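Local coordinates for protein putative NTP pyrophosphohydrolase (PDB 3NL9) that probably hydrolyses nucleoside triphosphates with release of pyrophosphate, as an all-helical, dimeric member of the MazG clan, at residues A[12-15]-A[19-22]; A[26-31]-A[92-97]; A[120-125]-A[156-161]; A[128-133]-A[150-155]. All blocks are in the same frame, centred on the assembly; numbering follows the deposited sequence.

Contact 1 (A[12-15]-A[19-22]); sequences KQFH and HHPG. With EDO (1,2-ethanediol), chain B.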
loop_
_atom_site.group_PDB
_atom_site.type_symbol
_atom_site.label_atom_id
_atom_site.label_comp_id
_atom_site.label_asym_id
_atom_site.label_seq_id
_atom_site.Cartn_x
_atom_site.Cartn_y
_atom_site.Cartn_z
ATOM N N LYS A 12 1.921 14.456 -3.662
ATOM C CA LYS A 12 2.192 15.690 -2.943
ATOM C C LYS A 12 1.466 16.853 -3.616
ATOM O O LYS A 12 0.836 17.709 -2.965
ATOM C CB LYS A 12 3.701 15.923 -2.894
ATOM C CG LYS A 12 4.095 17.133 -2.074
ATOM C CD LYS A 12 5.591 17.177 -1.858
ATOM C CE LYS A 12 5.977 18.522 -1.261
ATOM N NZ LYS A 12 7.369 18.513 -0.766
ATOM N N GLN A 13 1.551 16.877 -4.929
ATOM C CA GLN A 13 0.830 17.856 -5.745
ATOM C C GLN A 13 -0.717 17.796 -5.524
ATOM O O GLN A 13 -1.369 18.811 -5.339
ATOM C CB GLN A 13 1.122 17.520 -7.203
ATOM C CG GLN A 13 0.266 18.273 -8.176
ATOM C CD GLN A 13 0.807 19.595 -8.389
ATOM O OE1 GLN A 13 1.794 19.738 -9.132
ATOM N NE2 GLN A 13 0.231 20.605 -7.702
ATOM N N PHE A 14 -1.278 16.593 -5.582
ATOM C CA PHE A 14 -2.708 16.392 -5.316
ATOM C C PHE A 14 -3.059 16.966 -3.933
ATOM O O PHE A 14 -4.013 17.738 -3.794
ATOM C CB PHE A 14 -3.078 14.905 -5.429
ATOM C CG PHE A 14 -4.562 14.616 -5.136
ATOM C CD1 PHE A 14 -5.549 15.033 -6.016
ATOM C CD2 PHE A 14 -4.942 14.008 -3.960
ATOM C CE1 PHE A 14 -6.903 14.791 -5.746
ATOM C CE2 PHE A 14 -6.282 13.785 -3.676
ATOM C CZ PHE A 14 -7.253 14.166 -4.568
ATOM N N HIS A 15 -2.252 16.638 -2.917
ATOM C CA HIS A 15 -2.498 17.182 -1.574
ATOM C C HIS A 15 -2.526 18.704 -1.477
ATOM O O HIS A 15 -3.451 19.254 -0.839
ATOM C CB HIS A 15 -1.532 16.596 -0.522
ATOM C CG HIS A 15 -1.902 15.214 -0.052
ATOM N ND1 HIS A 15 -1.908 14.864 1.282
ATOM C CD2 HIS A 15 -2.246 14.092 -0.736
ATOM C CE1 HIS A 15 -2.252 13.593 1.402
ATOM N NE2 HIS A 15 -2.464 13.100 0.193
ATOM N N HIS A 19 -6.085 20.683 -0.878
ATOM C CA HIS A 19 -6.007 21.054 0.535
ATOM C C HIS A 19 -6.037 19.837 1.466
ATOM O O HIS A 19 -6.743 19.855 2.465
ATOM C CB HIS A 19 -7.136 22.024 0.946
ATOM C CG HIS A 19 -7.254 23.253 0.092
ATOM N ND1 HIS A 19 -8.306 24.138 0.216
ATOM C CD2 HIS A 19 -6.461 23.749 -0.893
ATOM C CE1 HIS A 19 -8.155 25.125 -0.652
ATOM N NE2 HIS A 19 -7.050 24.906 -1.345
ATOM N N HIS A 20 -5.311 18.772 1.140
ATOM C CA HIS A 20 -5.060 17.711 2.120
ATOM C C HIS A 20 -3.765 18.033 2.856
ATOM O O HIS A 20 -2.962 18.852 2.380
ATOM C CB HIS A 20 -5.002 16.322 1.457
ATOM C CG HIS A 20 -6.241 15.975 0.698
ATOM N ND1 HIS A 20 -7.400 15.562 1.311
ATOM C CD2 HIS A 20 -6.502 15.978 -0.632
ATOM C CE1 HIS A 20 -8.326 15.333 0.397
ATOM N NE2 HIS A 20 -7.804 15.566 -0.792
ATOM N N PRO A 21 -3.581 17.429 4.046
ATOM C CA PRO A 21 -2.387 17.686 4.835
ATOM C C PRO A 21 -1.117 17.298 4.122
ATOM O O PRO A 21 -1.086 16.301 3.372
ATOM C CB PRO A 21 -2.587 16.812 6.100
ATOM C CG PRO A 21 -4.075 16.635 6.210
ATOM C CD PRO A 21 -4.570 16.602 4.789
ATOM N N GLY A 22 -0.077 18.082 4.362
ATOM C CA GLY A 22 1.254 17.762 3.902
ATOM C C GLY A 22 2.282 18.412 4.816
ATOM O O GLY A 22 2.148 19.570 5.158
HETATM C C1 EDO B . -5.909 11.735 -0.092
HETATM O O1 EDO B . -6.075 11.262 1.263
HETATM C C2 EDO B . -4.952 10.799 -0.843
HETATM O O2 EDO B . -3.692 10.636 -0.158
#
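His15 is held at both ring nitrogens. His15 ND1 donates to the backbone oxygen of Pro21, with ND1 to O at 2.7 Å, nearly straight at 169° and close to the imidazole plane. Across the ring, His15 NE2 shares a hydrogen bond of 2.8 Å with O2 of an ethanediol, probably taken up from the crystallisation liquor. Over one face lies the methylene of His20, whose CB sits 3.7 Å from the His15 centroid in a CH-pi contact, while the His20 ring turns its edge toward that ring, planes at 57°. A leucine in place of His15 would probably leave the Pro21 carbonyl without its donor and free the loop to shift. The backbone here is a Schellman motif ending helix 7-17: His19, at positive phi, is the C-prime residue, and His20 N returns to His15 O at 2.8 Å. CG anti to the carbonyl carbon (chi1 -79°) brings the His15 ring alongside the returning loop. Phe14 completes an aromatic cluster, its CE2 3.7 Å from His20 NE2, the two rings at a shallow tilt and hardly overlapping. Farther out, Arg37 of helix 31-52 touches His15 and binds the same ethanediol, and Glu111 of the second subunit packs on His15 and Pro21.

Contact 2 (A[26-31]-A[92-97]); sequences PTAIPL and VGQGDA. With EDO (1,2-ethanediol), chain C.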
loop_
_atom_site.group_PDB
_atom_site.type_symbol
_atom_site.label_atom_id
_atom_site.label_comp_id
_atom_site.label_asym_id
_atom_site.label_seq_id
_atom_site.Cartn_x
_atom_site.Cartn_y
_atom_site.Cartn_z
ATOM N N PRO A 26 9.906 16.292 7.864
ATOM C CA PRO A 26 9.475 15.005 8.407
ATOM C C PRO A 26 8.792 15.171 9.773
ATOM O O PRO A 26 9.356 15.780 10.677
ATOM C CB PRO A 26 10.784 14.217 8.496
ATOM C CG PRO A 26 11.622 14.811 7.396
ATOM C CD PRO A 26 11.322 16.259 7.451
ATOM N N THR A 27 7.565 14.667 9.880
ATOM C CA THR A 27 6.714 14.842 11.065
ATOM C C THR A 27 5.895 13.570 11.297
ATOM O O THR A 27 5.227 13.116 10.391
ATOM C CB THR A 27 5.722 16.002 10.878
ATOM O OG1 THR A 27 6.419 17.248 10.699
ATOM C CG2 THR A 27 4.806 16.116 12.093
ATOM N N ALA A 28 5.927 13.017 12.507
ATOM C CA ALA A 28 5.099 11.851 12.830
ATOM C C ALA A 28 3.623 12.163 12.566
ATOM O O ALA A 28 3.151 13.208 12.958
ATOM C CB ALA A 28 5.277 11.422 14.312
ATOM N N ILE A 29 2.907 11.232 11.956
ATOM C CA ILE A 29 1.469 11.407 11.685
ATOM C C ILE A 29 0.694 11.176 13.009
ATOM O O ILE A 29 0.848 10.124 13.648
ATOM C CB ILE A 29 0.984 10.429 10.579
ATOM C CG1 ILE A 29 1.697 10.693 9.256
ATOM C CG2 ILE A 29 -0.535 10.562 10.356
ATOM C CD1 ILE A 29 1.501 9.581 8.240
ATOM N N PRO A 30 -0.119 12.165 13.454
ATOM C CA PRO A 30 -0.958 11.914 14.653
ATOM C C PRO A 30 -1.845 10.676 14.552
ATOM O O PRO A 30 -2.350 10.383 13.474
ATOM C CB PRO A 30 -1.835 13.170 14.738
ATOM C CG PRO A 30 -1.059 14.221 13.977
ATOM C CD PRO A 30 -0.423 13.476 12.855
ATOM N N LEU A 31 -2.055 9.985 15.683
ATOM C CA LEU A 31 -2.742 8.677 15.684
ATOM C C LEU A 31 -4.137 8.745 15.048
ATOM O O LEU A 31 -4.484 7.892 14.262
ATOM C CB LEU A 31 -2.803 8.068 17.099
ATOM C CG LEU A 31 -3.569 6.749 17.304
ATOM C CD1 LEU A 31 -2.942 5.668 16.414
ATOM C CD2 LEU A 31 -3.621 6.306 18.744
ATOM N N VAL A 92 9.845 7.251 12.719
ATOM C CA VAL A 92 10.706 6.214 12.182
ATOM C C VAL A 92 9.908 4.934 11.973
ATOM O O VAL A 92 9.990 4.320 10.909
ATOM C CB VAL A 92 11.909 5.989 13.098
ATOM C CG1 VAL A 92 12.692 4.766 12.699
ATOM C CG2 VAL A 92 12.762 7.235 13.113
ATOM N N GLY A 93 9.100 4.556 12.951
ATOM C CA GLY A 93 8.297 3.333 12.839
ATOM C C GLY A 93 7.215 3.393 11.776
ATOM O O GLY A 93 6.894 2.400 11.153
ATOM N N GLN A 94 6.619 4.565 11.603
ATOM C CA GLN A 94 5.666 4.796 10.525
ATOM C C GLN A 94 6.330 4.657 9.153
ATOM O O GLN A 94 5.820 3.952 8.265
ATOM C CB GLN A 94 5.065 6.194 10.665
ATOM C CG GLN A 94 4.036 6.285 11.734
ATOM C CD GLN A 94 3.630 7.707 12.091
ATOM O OE1 GLN A 94 4.197 8.655 11.595
ATOM N NE2 GLN A 94 2.626 7.850 12.954
ATOM N N GLY A 95 7.461 5.336 8.987
ATOM C CA GLY A 95 8.220 5.272 7.741
ATOM C C GLY A 95 8.601 3.848 7.430
ATOM O O GLY A 95 8.476 3.402 6.288
ATOM N N ASP A 96 9.071 3.126 8.439
ATOM C CA ASP A 96 9.395 1.708 8.245
ATOM C C ASP A 96 8.175 0.945 7.757
ATOM O O ASP A 96 8.255 0.187 6.793
ATOM C CB ASP A 96 9.865 1.122 9.582
ATOM C CG ASP A 96 10.490 -0.274 9.465
ATOM O OD1 ASP A 96 10.118 -1.093 8.606
ATOM O OD2 ASP A 96 11.366 -0.560 10.303
ATOM N N ALA A 97 7.038 1.134 8.427
ATOM C CA ALA A 97 5.816 0.381 8.089
ATOM C C ALA A 97 5.292 0.756 6.679
ATOM O O ALA A 97 4.873 -0.094 5.913
ATOM C CB ALA A 97 4.763 0.632 9.131
HETATM C C1 EDO C . 9.245 13.767 14.488
HETATM O O1 EDO C . 7.932 14.244 14.169
HETATM C C2 EDO C . 10.299 14.826 14.163
HETATM O O2 EDO C . 9.852 16.119 14.590
#
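Gln94 leaves its helix with CG anti to the carbonyl carbon (chi1 -77°) and then runs extended, which carries its terminal amide across to the backbone of Ile29. There the amide behaves as a short piece of peptide edge. Gln94 OE1 accepts the Ile29 N-H, N to OE1 2.9 Å at 165°, and Gln94 NE2 returns a hydrogen to the Ile29 carbonyl, NE2 to O 3.0 Å at 152°. Each bond lies in the plane of its acceptor carbonyl and uses a lone pair, and the Ile29 oxygen is also close to the plane of the Gln94 amide. The pairing works because Ile29 has an extended backbone, so its N-H and C=O face the same way. NE2 also makes a hydrogen bond with Ser53 OG of the second subunit, the strongest polar partner of Gln94, so the amide links both chains. Together these bonds satisfy a buried amide and fix which end is oxygen and which nitrogen, since a flipped amide would set donor against donor and acceptor against acceptor at Ile29. Beyond these bonds, carbon atoms close on the amide oxygen in van der Waals contact: Ala28 CA at 3.5 Å and Ile29 CB at 3.8 Å from Gln94 OE1. On the loop, Ala28 N donates to O1 of an ethanediol, N to O1 2.9 Å; Glu87 also binds this molecule, probably a remnant of the crystallisation liquor. The contact thus pins the segment leading into helix 31-52, with Pro30 at its N-cap, against helix 87-112, where Ala28 also packs on Leu91 and Arg90; Phe49 of the second subunit packs on Gln94.

Contact 3 (A[120-125]-A[156-161]); sequences FEIVQQ and EPQLEA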
loop_
_atom_site.group_PDB
_atom_site.type_symbol
_atom_site.label_atom_id
_atom_site.label_comp_id
_atom_site.label_asym_id
_atom_site.label_seq_id
_atom_site.Cartn_x
_atom_site.Cartn_y
_atom_site.Cartn_z
ATOM N N PHE A 120 -1.313 4.252 -12.385
ATOM C CA PHE A 120 -1.192 5.375 -11.447
ATOM C C PHE A 120 -1.360 6.725 -12.208
ATOM O O PHE A 120 -2.021 7.628 -11.727
ATOM C CB PHE A 120 0.175 5.335 -10.715
ATOM C CG PHE A 120 0.430 6.542 -9.829
ATOM C CD1 PHE A 120 0.919 7.702 -10.356
ATOM C CD2 PHE A 120 0.170 6.483 -8.465
ATOM C CE1 PHE A 120 1.157 8.798 -9.567
ATOM C CE2 PHE A 120 0.424 7.596 -7.637
ATOM C CZ PHE A 120 0.907 8.743 -8.188
ATOM N N GLU A 121 -0.745 6.843 -13.379
ATOM C CA GLU A 121 -0.858 8.072 -14.209
ATOM C C GLU A 121 -2.321 8.428 -14.533
ATOM O O GLU A 121 -2.707 9.582 -14.488
ATOM C CB GLU A 121 -0.048 7.897 -15.501
ATOM C CG GLU A 121 0.006 9.130 -16.384
ATOM C CD GLU A 121 0.936 8.934 -17.605
ATOM O OE1 GLU A 121 1.814 8.033 -17.574
ATOM O OE2 GLU A 121 0.789 9.694 -18.584
ATOM N N ILE A 122 -3.129 7.417 -14.836
ATOM C CA ILE A 122 -4.556 7.617 -15.132
ATOM C C ILE A 122 -5.298 8.143 -13.879
ATOM O O ILE A 122 -6.085 9.112 -13.947
ATOM C CB ILE A 122 -5.191 6.303 -15.706
ATOM C CG1 ILE A 122 -4.652 6.061 -17.113
ATOM C CG2 ILE A 122 -6.718 6.397 -15.692
ATOM C CD1 ILE A 122 -4.759 4.640 -17.579
ATOM N N VAL A 123 -5.002 7.552 -12.725
ATOM C CA VAL A 123 -5.641 7.953 -11.445
ATOM C C VAL A 123 -5.220 9.372 -11.114
ATOM O O VAL A 123 -6.044 10.229 -10.783
ATOM C CB VAL A 123 -5.280 6.955 -10.293
ATOM C CG1 VAL A 123 -5.709 7.474 -8.931
ATOM C CG2 VAL A 123 -5.967 5.622 -10.513
ATOM N N GLN A 124 -3.924 9.636 -11.214
ATOM C CA GLN A 124 -3.409 10.992 -10.975
ATOM C C GLN A 124 -4.071 12.067 -11.821
ATOM O O GLN A 124 -4.427 13.156 -11.315
ATOM C CB GLN A 124 -1.880 11.024 -11.236
ATOM C CG GLN A 124 -1.243 12.427 -11.095
ATOM C CD GLN A 124 -1.335 12.956 -9.682
ATOM O OE1 GLN A 124 -1.628 12.214 -8.741
ATOM N NE2 GLN A 124 -0.989 14.211 -9.507
ATOM N N GLN A 125 -4.195 11.794 -13.115
ATOM C CA GLN A 125 -4.714 12.804 -14.039
ATOM C C GLN A 125 -6.205 13.090 -13.780
ATOM O O GLN A 125 -6.652 14.249 -13.776
ATOM C CB GLN A 125 -4.448 12.388 -15.485
ATOM C CG GLN A 125 -2.977 12.408 -15.820
ATOM C CD GLN A 125 -2.653 12.246 -17.302
ATOM O OE1 GLN A 125 -3.524 12.350 -18.171
ATOM N NE2 GLN A 125 -1.374 12.028 -17.591
ATOM N N GLU A 156 -12.075 4.802 -14.254
ATOM C CA GLU A 156 -12.262 3.325 -14.318
ATOM C C GLU A 156 -12.197 2.734 -15.734
ATOM O O GLU A 156 -11.468 1.758 -15.970
ATOM C CB GLU A 156 -13.545 2.859 -13.589
ATOM C CG GLU A 156 -13.479 2.975 -12.063
ATOM C CD GLU A 156 -13.698 4.397 -11.540
ATOM O OE1 GLU A 156 -14.029 5.312 -12.339
ATOM O OE2 GLU A 156 -13.568 4.593 -10.314
ATOM N N PRO A 157 -12.919 3.330 -16.698
ATOM C CA PRO A 157 -12.843 2.746 -18.033
ATOM C C PRO A 157 -11.464 2.853 -18.681
ATOM O O PRO A 157 -11.095 1.989 -19.479
ATOM C CB PRO A 157 -13.892 3.555 -18.820
ATOM C CG PRO A 157 -14.836 4.064 -17.744
ATOM C CD PRO A 157 -13.922 4.409 -16.634
ATOM N N GLN A 158 -10.714 3.909 -18.367
ATOM C CA GLN A 158 -9.365 4.096 -18.942
ATOM C C GLN A 158 -8.387 3.089 -18.294
ATOM O O GLN A 158 -7.487 2.510 -18.962
ATOM C CB GLN A 158 -8.887 5.534 -18.680
ATOM C CG GLN A 158 -9.901 6.657 -19.056
ATOM C CD GLN A 158 -9.405 8.060 -18.711
ATOM O OE1 GLN A 158 -8.454 8.540 -19.325
ATOM N NE2 GLN A 158 -10.054 8.730 -17.739
ATOM N N LEU A 159 -8.575 2.887 -16.992
ATOM C CA LEU A 159 -7.771 1.932 -16.234
ATOM C C LEU A 159 -8.003 0.583 -16.862
ATOM O O LEU A 159 -7.057 -0.136 -17.124
ATOM C CB LEU A 159 -8.136 1.895 -14.728
ATOM C CG LEU A 159 -7.774 3.101 -13.862
ATOM C CD1 LEU A 159 -8.465 3.073 -12.434
ATOM C CD2 LEU A 159 -6.204 3.186 -13.764
ATOM N N GLU A 160 -9.263 0.256 -17.174
ATOM C CA GLU A 160 -9.558 -1.021 -17.833
ATOM C C GLU A 160 -8.919 -1.126 -19.226
ATOM O O GLU A 160 -8.368 -2.190 -19.605
ATOM C CB GLU A 160 -11.076 -1.256 -17.943
ATOM C CG GLU A 160 -11.476 -2.567 -18.684
ATOM C CD GLU A 160 -12.994 -2.798 -18.739
ATOM O OE1 GLU A 160 -13.721 -2.386 -17.800
ATOM O OE2 GLU A 160 -13.456 -3.397 -19.717
ATOM N N ALA A 161 -9.023 -0.054 -20.012
ATOM C CA ALA A 161 -8.401 -0.035 -21.335
ATOM C C ALA A 161 -6.880 -0.205 -21.240
ATOM O O ALA A 161 -6.256 -0.810 -22.115
ATOM C CB ALA A 161 -8.754 1.295 -22.085
#
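Ile122 and Leu159 carry this meeting of two antiparallel helices, with Gln158 filling in beside them. The axes of the segments come within 9.5 Å, their N-to-C directions 164° apart. Ile122 points at the other helix and sets its CG2 anti to its backbone N, where the methyl meets Leu159 CD2 at 3.8 Å; the two side chains run antiparallel alongside one another. Leu159 CD2 also touches Ile122 CB, while the other leucine methyl, Leu159 CD1, reaches Val123 CG2 at 4.1 Å. On its other branch Ile122 extends CD1 to 3.7 Å from the backbone oxygen of Gln158, and its CG2 rests 3.8 Å from Gln158 CB. The amide of Gln158 takes no part in this packing: its NE2 bonds to Pro154 O, just ahead of helix 156-170. An alanine in place of Ile122 lacks CG2 and CD1 and would probably open a gap against Leu159 CD2 and Gln158 CB. Pro155 packs on Ile122 too, and the second subunit adjoins the seam, with Thr99 on Val123 and Asp96 on Leu159. No hydrogen bond joins the two segments, so the joint between the C-terminal helix and helix 117-128 depends here on apolar packing rather than on directional bonds.

Contact 4 (A[128-133]-A[150-155]); sequences MAKLGP and DGWLPP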
loop_
_atom_site.group_PDB
_atom_site.type_symbol
_atom_site.label_atom_id
_atom_site.label_comp_id
_atom_site.label_asym_id
_atom_site.label_seq_id
_atom_site.Cartn_x
_atom_site.Cartn_y
_atom_site.Cartn_z
HETATM N N MSE A 128 -6.549 15.114 -10.655
HETATM C CA MSE A 128 -6.191 16.535 -10.907
HETATM C C MSE A 128 -7.273 17.239 -11.721
HETATM O O MSE A 128 -7.450 18.447 -11.613
HETATM C CB MSE A 128 -4.816 16.661 -11.587
HETATM C CG MSE A 128 -3.594 16.244 -10.718
HETATM SE SE MSE A 128 -3.465 17.228 -9.019
HETATM C CE MSE A 128 -3.382 19.106 -9.528
ATOM N N ALA A 129 -8.015 16.476 -12.516
ATOM C CA ALA A 129 -9.067 17.035 -13.366
ATOM C C ALA A 129 -10.355 17.336 -12.551
ATOM O O ALA A 129 -11.373 17.743 -13.111
ATOM C CB ALA A 129 -9.369 16.079 -14.526
ATOM N N LYS A 130 -10.318 17.155 -11.228
ATOM C CA LYS A 130 -11.484 17.459 -10.400
ATOM C C LYS A 130 -11.636 18.934 -10.139
ATOM O O LYS A 130 -12.582 19.360 -9.491
ATOM C CB LYS A 130 -11.441 16.707 -9.077
ATOM C CG LYS A 130 -11.644 15.216 -9.210
ATOM C CD LYS A 130 -11.956 14.624 -7.854
ATOM C CE LYS A 130 -12.084 13.117 -7.920
ATOM N NZ LYS A 130 -12.499 12.553 -6.600
ATOM N N LEU A 131 -10.725 19.748 -10.645
ATOM C CA LEU A 131 -10.914 21.184 -10.491
ATOM C C LEU A 131 -12.103 21.599 -11.318
ATOM O O LEU A 131 -12.336 21.082 -12.412
ATOM C CB LEU A 131 -9.660 21.947 -10.901
ATOM C CG LEU A 131 -8.437 21.700 -10.037
ATOM C CD1 LEU A 131 -7.162 22.329 -10.693
ATOM C CD2 LEU A 131 -8.701 22.234 -8.625
ATOM N N GLY A 132 -12.884 22.536 -10.778
ATOM C CA GLY A 132 -13.978 23.137 -11.510
ATOM C C GLY A 132 -13.496 24.088 -12.597
ATOM O O GLY A 132 -12.271 24.267 -12.797
ATOM N N PRO A 133 -14.447 24.728 -13.291
ATOM C CA PRO A 133 -14.160 25.554 -14.476
ATOM C C PRO A 133 -13.616 26.938 -14.119
ATOM O O PRO A 133 -13.312 27.742 -14.993
ATOM C CB PRO A 133 -15.526 25.655 -15.161
ATOM C CG PRO A 133 -16.499 25.610 -14.030
ATOM C CD PRO A 133 -15.892 24.708 -12.974
ATOM N N ASP A 150 -18.927 18.840 -13.160
ATOM C CA ASP A 150 -19.706 18.522 -14.353
ATOM C C ASP A 150 -18.754 18.302 -15.524
ATOM O O ASP A 150 -17.893 19.146 -15.813
ATOM C CB ASP A 150 -20.677 19.656 -14.691
ATOM C CG ASP A 150 -21.737 19.859 -13.622
ATOM O OD1 ASP A 150 -22.124 18.867 -12.945
ATOM O OD2 ASP A 150 -22.186 21.019 -13.465
ATOM N N GLY A 151 -18.875 17.137 -16.150
ATOM C CA GLY A 151 -18.076 16.785 -17.326
ATOM C C GLY A 151 -16.813 15.996 -17.035
ATOM O O GLY A 151 -16.057 15.690 -17.953
ATOM N N TRP A 152 -16.590 15.681 -15.763
ATOM C CA TRP A 152 -15.413 14.953 -15.304
ATOM C C TRP A 152 -15.407 13.566 -15.909
ATOM O O TRP A 152 -16.449 12.901 -15.898
ATOM C CB TRP A 152 -15.444 14.843 -13.791
ATOM C CG TRP A 152 -14.258 14.141 -13.173
ATOM C CD1 TRP A 152 -12.989 14.612 -13.087
ATOM C CD2 TRP A 152 -14.261 12.862 -12.539
ATOM N NE1 TRP A 152 -12.186 13.696 -12.444
ATOM C CE2 TRP A 152 -12.948 12.614 -12.089
ATOM C CE3 TRP A 152 -15.248 11.899 -12.300
ATOM C CZ2 TRP A 152 -12.597 11.441 -11.408
ATOM C CZ3 TRP A 152 -14.904 10.730 -11.620
ATOM C CH2 TRP A 152 -13.584 10.509 -11.186
ATOM N N LEU A 153 -14.274 13.161 -16.499
ATOM C CA LEU A 153 -14.142 11.823 -17.045
ATOM C C LEU A 153 -13.553 10.885 -15.987
ATOM O O LEU A 153 -12.387 11.075 -15.545
ATOM C CB LEU A 153 -13.252 11.820 -18.289
ATOM C CG LEU A 153 -13.628 12.797 -19.420
ATOM C CD1 LEU A 153 -12.540 12.829 -20.522
ATOM C CD2 LEU A 153 -15.022 12.452 -19.986
ATOM N N PRO A 154 -14.325 9.839 -15.612
ATOM C CA PRO A 154 -13.886 8.938 -14.556
ATOM C C PRO A 154 -12.749 8.007 -15.019
ATOM O O PRO A 154 -12.655 7.658 -16.215
ATOM C CB PRO A 154 -15.166 8.147 -14.194
ATOM C CG PRO A 154 -15.997 8.181 -15.414
ATOM C CD PRO A 154 -15.655 9.453 -16.148
ATOM N N PRO A 155 -11.869 7.634 -14.086
ATOM C CA PRO A 155 -10.701 6.830 -14.452
ATOM C C PRO A 155 -10.992 5.369 -14.772
ATOM O O PRO A 155 -10.221 4.766 -15.496
ATOM C CB PRO A 155 -9.809 6.912 -13.207
ATOM C CG PRO A 155 -10.745 7.221 -12.075
ATOM C CD PRO A 155 -11.843 8.041 -12.664
#
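Ala129 and Lys130 form the middle of a type I beta turn that runs from Met128 to Leu131 as helix 117-128 ends, and Trp152 stands across from them. The nearest backbone pair is Lys130 and Trp152, with CA to CA 6.8 Å. Gly151, just before the tryptophan, has a positive phi of 95°; a side chain at this backbone angle would press on the preceding carbonyl oxygen, which favours glycine. Beyond Gly151 the chain is extended through Trp152, Leu153 and Pro154. Trp152 holds CG anti to its backbone N (chi1 -178°), which swings the indole across to the turn. Its five-membered ring leads: Trp152 CD1 approaches the backbone oxygen of Ala129 at 3.5 Å, edge-on and near the ring plane, and Ala129 CB lies 4.2 Å from the same CD1. Lys130 crosses the indole obliquely with an extended chain, placing CG 3.6 Å from Trp152 NE1 and CE 3.9 Å from CZ2, so its methylenes span from the pyrrole to the benzo ring. Within its own segment the indole is packed by Pro154, whose CA sits 3.6 Å above the ring plane toward the rim. The polar end of the tryptophan is used outside the two segments: NE1 bonds to Ala126 O in helix 117-128. Lys130 also packs on Phe18 and Val146. Between the loop segments there is no hydrogen bond, and the contact rests on the aliphatic stem of a lysine and a carbonyl oxygen meeting an aromatic C-H edge, while the indole N-H secures the ring to the helix.

Overall arrangement
From the N terminus, contact 1 closes a very short loop where helix 7-17 ends, and contact 2 follows in series, tying the run-up to helix 31-52 to helix 87-112 across some sixty residues. Contact 3 then joins helix 117-128 to helix 156-170, and contact 4 lies within its span, linking two parts of the intervening loop; no contacts cross. Contacts 3 and 4 touch through Ile122 and Pro155, and contact 4 meets contact 1 where the selenium of Met128 packs on Phe14, 3.9 Å from its CA. Contact 2 adjoins contact 1 in sequence but lies across the chain's centre from contacts 3 and 4. Contacts 1, 2 and 3 also border the second subunit.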